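Local coordinates for C2 domain protein (Ramazzottius varieornatus, PDB 7DF2) that binds three calcium ions in the loops at one end of a C2-domain beta sandwich and is found specifically in tardigrades, at residues N155-N160 / Y186-I191. Numbering follows the deposited sequence. Where two conformers were deposited one is given.
Sequences NPPAEN and YRWYNI
A loop of the C2 beta sandwich, away from the calcium sites, joins the end of strand 181-190 through a single beta bridge between Ala158 and Tyr189. Ala158 N donates to Trp188 O at 2.9 Å, and Asn190 N returns a bond to Ala158 O, also at 2.9 Å; both are nearly straight (166°). Tyr189 CA leans on the same Ala158 oxygen in a CA-H...O contact. Ala158 CB and Tyr189 CB lie 4.2 Å apart.

Before the bridge, the Trp188 indole is held by its edge and by a face. NE1 reaches Asn155 O at 2.9 Å with the oxygen in the ring plane, although the hydrogen bond is bent (137° at the hydrogen) and the donor is tilted from the carbonyl plane. Pro157 lies over one face: CD sits 3.7 Å from the centroid of the six-membered ring in a CH-pi contact, while CG rests over CD2 and CE3. On the opposite face Tyr186 CE2 stands over the rim, the tyrosine ring turning its edge toward NE1.

With CG anti to the backbone N (chi1 170°), the Asn155 amide extends from the loop across to Tyr186. Its ND2 donates to Tyr186 OH at 3.2 Å, with the hydroxyl in the amide plane, and also to a water that bonds to Tyr186 O, linking side chain and main chain of one tyrosine. Beyond the bridge, Asn160 O packs against Tyr189 CB at 3.5 Å.

Strand 181-190 has its other edge on strand 41-51, where Tyr189 OH bonds to Glu44. Trp188 packs on Ile43 of that strand, Ile150 of strand 139-150 and Ile37 of strand 37-38, which Pro157 also touches.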
loop_
_atom_site.group_PDB
_atom_site.type_symbol
_atom_site.label_atom_id
_atom_site.label_comp_id
_atom_site.label_asym_id
_atom_site.label_seq_id
_atom_site.Cartn_x
_atom_site.Cartn_y
_atom_site.Cartn_z
ATOM N N ASN A 155 -10.167 2.341 -15.939
ATOM C CA ASN A 155 -9.379 1.114 -16.039
ATOM C C ASN A 155 -10.016 0.066 -15.135
ATOM O O ASN A 155 -9.537 -0.186 -14.022
ATOM C CB ASN A 155 -7.921 1.402 -15.663
ATOM C CG ASN A 155 -7.076 0.146 -15.497
ATOM O OD1 ASN A 155 -7.119 -0.771 -16.322
ATOM N ND2 ASN A 155 -6.289 0.110 -14.424
ATOM N N PRO A 156 -11.116 -0.549 -15.568
ATOM C CA PRO A 156 -11.753 -1.588 -14.749
ATOM C C PRO A 156 -10.933 -2.865 -14.777
ATOM O O PRO A 156 -9.988 -2.982 -15.573
ATOM C CB PRO A 156 -13.114 -1.784 -15.435
ATOM C CG PRO A 156 -12.837 -1.463 -16.859
ATOM C CD PRO A 156 -11.833 -0.337 -16.838
ATOM N N PRO A 157 -11.255 -3.839 -13.923
ATOM C CA PRO A 157 -10.501 -5.100 -13.919
ATOM C C PRO A 157 -10.435 -5.723 -15.304
ATOM O O PRO A 157 -11.421 -5.744 -16.044
ATOM C CB PRO A 157 -11.296 -5.983 -12.955
ATOM C CG PRO A 157 -11.949 -5.031 -12.036
ATOM C CD PRO A 157 -12.234 -3.779 -12.821
ATOM N N ALA A 158 -9.256 -6.232 -15.651
ATOM C CA ALA A 158 -9.066 -6.888 -16.934
ATOM C C ALA A 158 -9.768 -8.248 -16.959
ATOM O O ALA A 158 -10.225 -8.769 -15.935
ATOM C CB ALA A 158 -7.577 -7.044 -17.231
ATOM N N GLU A 159 -9.835 -8.837 -18.160
ATOM C CA GLU A 159 -10.583 -10.081 -18.345
ATOM C C GLU A 159 -9.980 -11.234 -17.554
ATOM O O GLU A 159 -10.709 -12.101 -17.054
ATOM C CB GLU A 159 -10.648 -10.453 -19.829
ATOM C CG GLU A 159 -12.003 -10.227 -20.471
ATOM C CD GLU A 159 -12.366 -8.760 -20.536
ATOM O OE1 GLU A 159 -11.531 -7.964 -21.022
ATOM O OE2 GLU A 159 -13.479 -8.405 -20.096
ATOM N N ASN A 160 -8.656 -11.288 -17.458
ATOM C CA ASN A 160 -7.996 -12.381 -16.761
ATOM C C ASN A 160 -6.560 -11.969 -16.465
ATOM O O ASN A 160 -6.091 -10.915 -16.912
ATOM C CB ASN A 160 -8.043 -13.680 -17.583
ATOM C CG ASN A 160 -7.375 -13.543 -18.941
ATOM O OD1 ASN A 160 -6.175 -13.273 -19.038
ATOM N ND2 ASN A 160 -8.149 -13.743 -20.003
ATOM N N TYR A 186 -0.469 -1.010 -9.711
ATOM C CA TYR A 186 -1.438 -2.050 -9.418
ATOM C C TYR A 186 -1.892 -2.710 -10.705
ATOM O O TYR A 186 -1.758 -2.157 -11.800
ATOM C CB TYR A 186 -2.660 -1.512 -8.660
ATOM C CG TYR A 186 -3.554 -0.627 -9.493
ATOM C CD1 TYR A 186 -3.313 0.737 -9.592
ATOM C CD2 TYR A 186 -4.657 -1.153 -10.169
ATOM C CE1 TYR A 186 -4.138 1.561 -10.359
ATOM C CE2 TYR A 186 -5.482 -0.341 -10.935
ATOM C CZ TYR A 186 -5.219 1.013 -11.021
ATOM O OH TYR A 186 -6.041 1.815 -11.778
ATOM N N ARG A 187 -2.380 -3.943 -10.539
ATOM C CA ARG A 187 -3.102 -4.703 -11.553
ATOM C C ARG A 187 -4.395 -5.211 -10.931
ATOM O O ARG A 187 -4.471 -5.429 -9.718
ATOM C CB ARG A 187 -2.293 -5.917 -12.077
ATOM C CG ARG A 187 -1.232 -5.584 -13.093
ATOM C CD ARG A 187 -0.811 -6.776 -13.943
ATOM N NE ARG A 187 -0.582 -7.988 -13.157
ATOM C CZ ARG A 187 -0.627 -9.219 -13.663
ATOM N NH1 ARG A 187 -0.898 -9.393 -14.950
ATOM N NH2 ARG A 187 -0.406 -10.275 -12.890
ATOM N N TRP A 188 -5.413 -5.426 -11.762
ATOM C CA TRP A 188 -6.553 -6.174 -11.261
ATOM C C TRP A 188 -7.280 -6.818 -12.429
ATOM O O TRP A 188 -7.288 -6.291 -13.546
ATOM C CB TRP A 188 -7.517 -5.327 -10.410
ATOM C CG TRP A 188 -8.076 -4.069 -11.017
ATOM C CD1 TRP A 188 -7.715 -3.463 -12.192
ATOM C CD2 TRP A 188 -9.106 -3.264 -10.451
ATOM N NE1 TRP A 188 -8.463 -2.318 -12.381
ATOM C CE2 TRP A 188 -9.328 -2.183 -11.326
ATOM C CE3 TRP A 188 -9.875 -3.360 -9.289
ATOM C CZ2 TRP A 188 -10.285 -1.202 -11.071
ATOM C CZ3 TRP A 188 -10.823 -2.378 -9.036
ATOM C CH2 TRP A 188 -11.017 -1.318 -9.923
ATOM N N TYR A 189 -7.891 -7.958 -12.142
ATOM C CA TYR A 189 -8.422 -8.811 -13.195
ATOM C C TYR A 189 -9.404 -9.798 -12.596
ATOM O O TYR A 189 -9.260 -10.235 -11.450
ATOM C CB TYR A 189 -7.306 -9.566 -13.930
ATOM C CG TYR A 189 -6.273 -10.187 -13.014
ATOM C CD1 TYR A 189 -5.147 -9.467 -12.609
ATOM C CD2 TYR A 189 -6.413 -11.490 -12.565
ATOM C CE1 TYR A 189 -4.205 -10.039 -11.758
ATOM C CE2 TYR A 189 -5.481 -12.067 -11.731
ATOM C CZ TYR A 189 -4.372 -11.338 -11.334
ATOM O OH TYR A 189 -3.460 -11.942 -10.504
ATOM N N ASN A 190 -10.392 -10.166 -13.405
ATOM C CA ASN A 190 -11.349 -11.171 -12.991
ATOM C C ASN A 190 -10.672 -12.527 -12.860
ATOM O O ASN A 190 -9.747 -12.860 -13.606
ATOM C CB ASN A 190 -12.495 -11.242 -13.998
ATOM C CG ASN A 190 -13.245 -9.928 -14.101
ATOM O OD1 ASN A 190 -13.828 -9.468 -13.129
ATOM N ND2 ASN A 190 -13.235 -9.327 -15.282
ATOM N N ILE A 191 -11.138 -13.301 -11.887
ATOM C CA ILE A 191 -10.665 -14.657 -11.638
ATOM C C ILE A 191 -11.893 -15.544 -11.475
ATOM O O ILE A 191 -12.966 -15.047 -11.098
ATOM C CB ILE A 191 -9.761 -14.723 -10.395
ATOM C CG1 ILE A 191 -10.491 -14.145 -9.171
ATOM C CG2 ILE A 191 -8.429 -14.017 -10.673
ATOM C CD1 ILE A 191 -9.804 -14.415 -7.826
HETATM O O HOH W 1 -3.724 -1.664 -13.837
#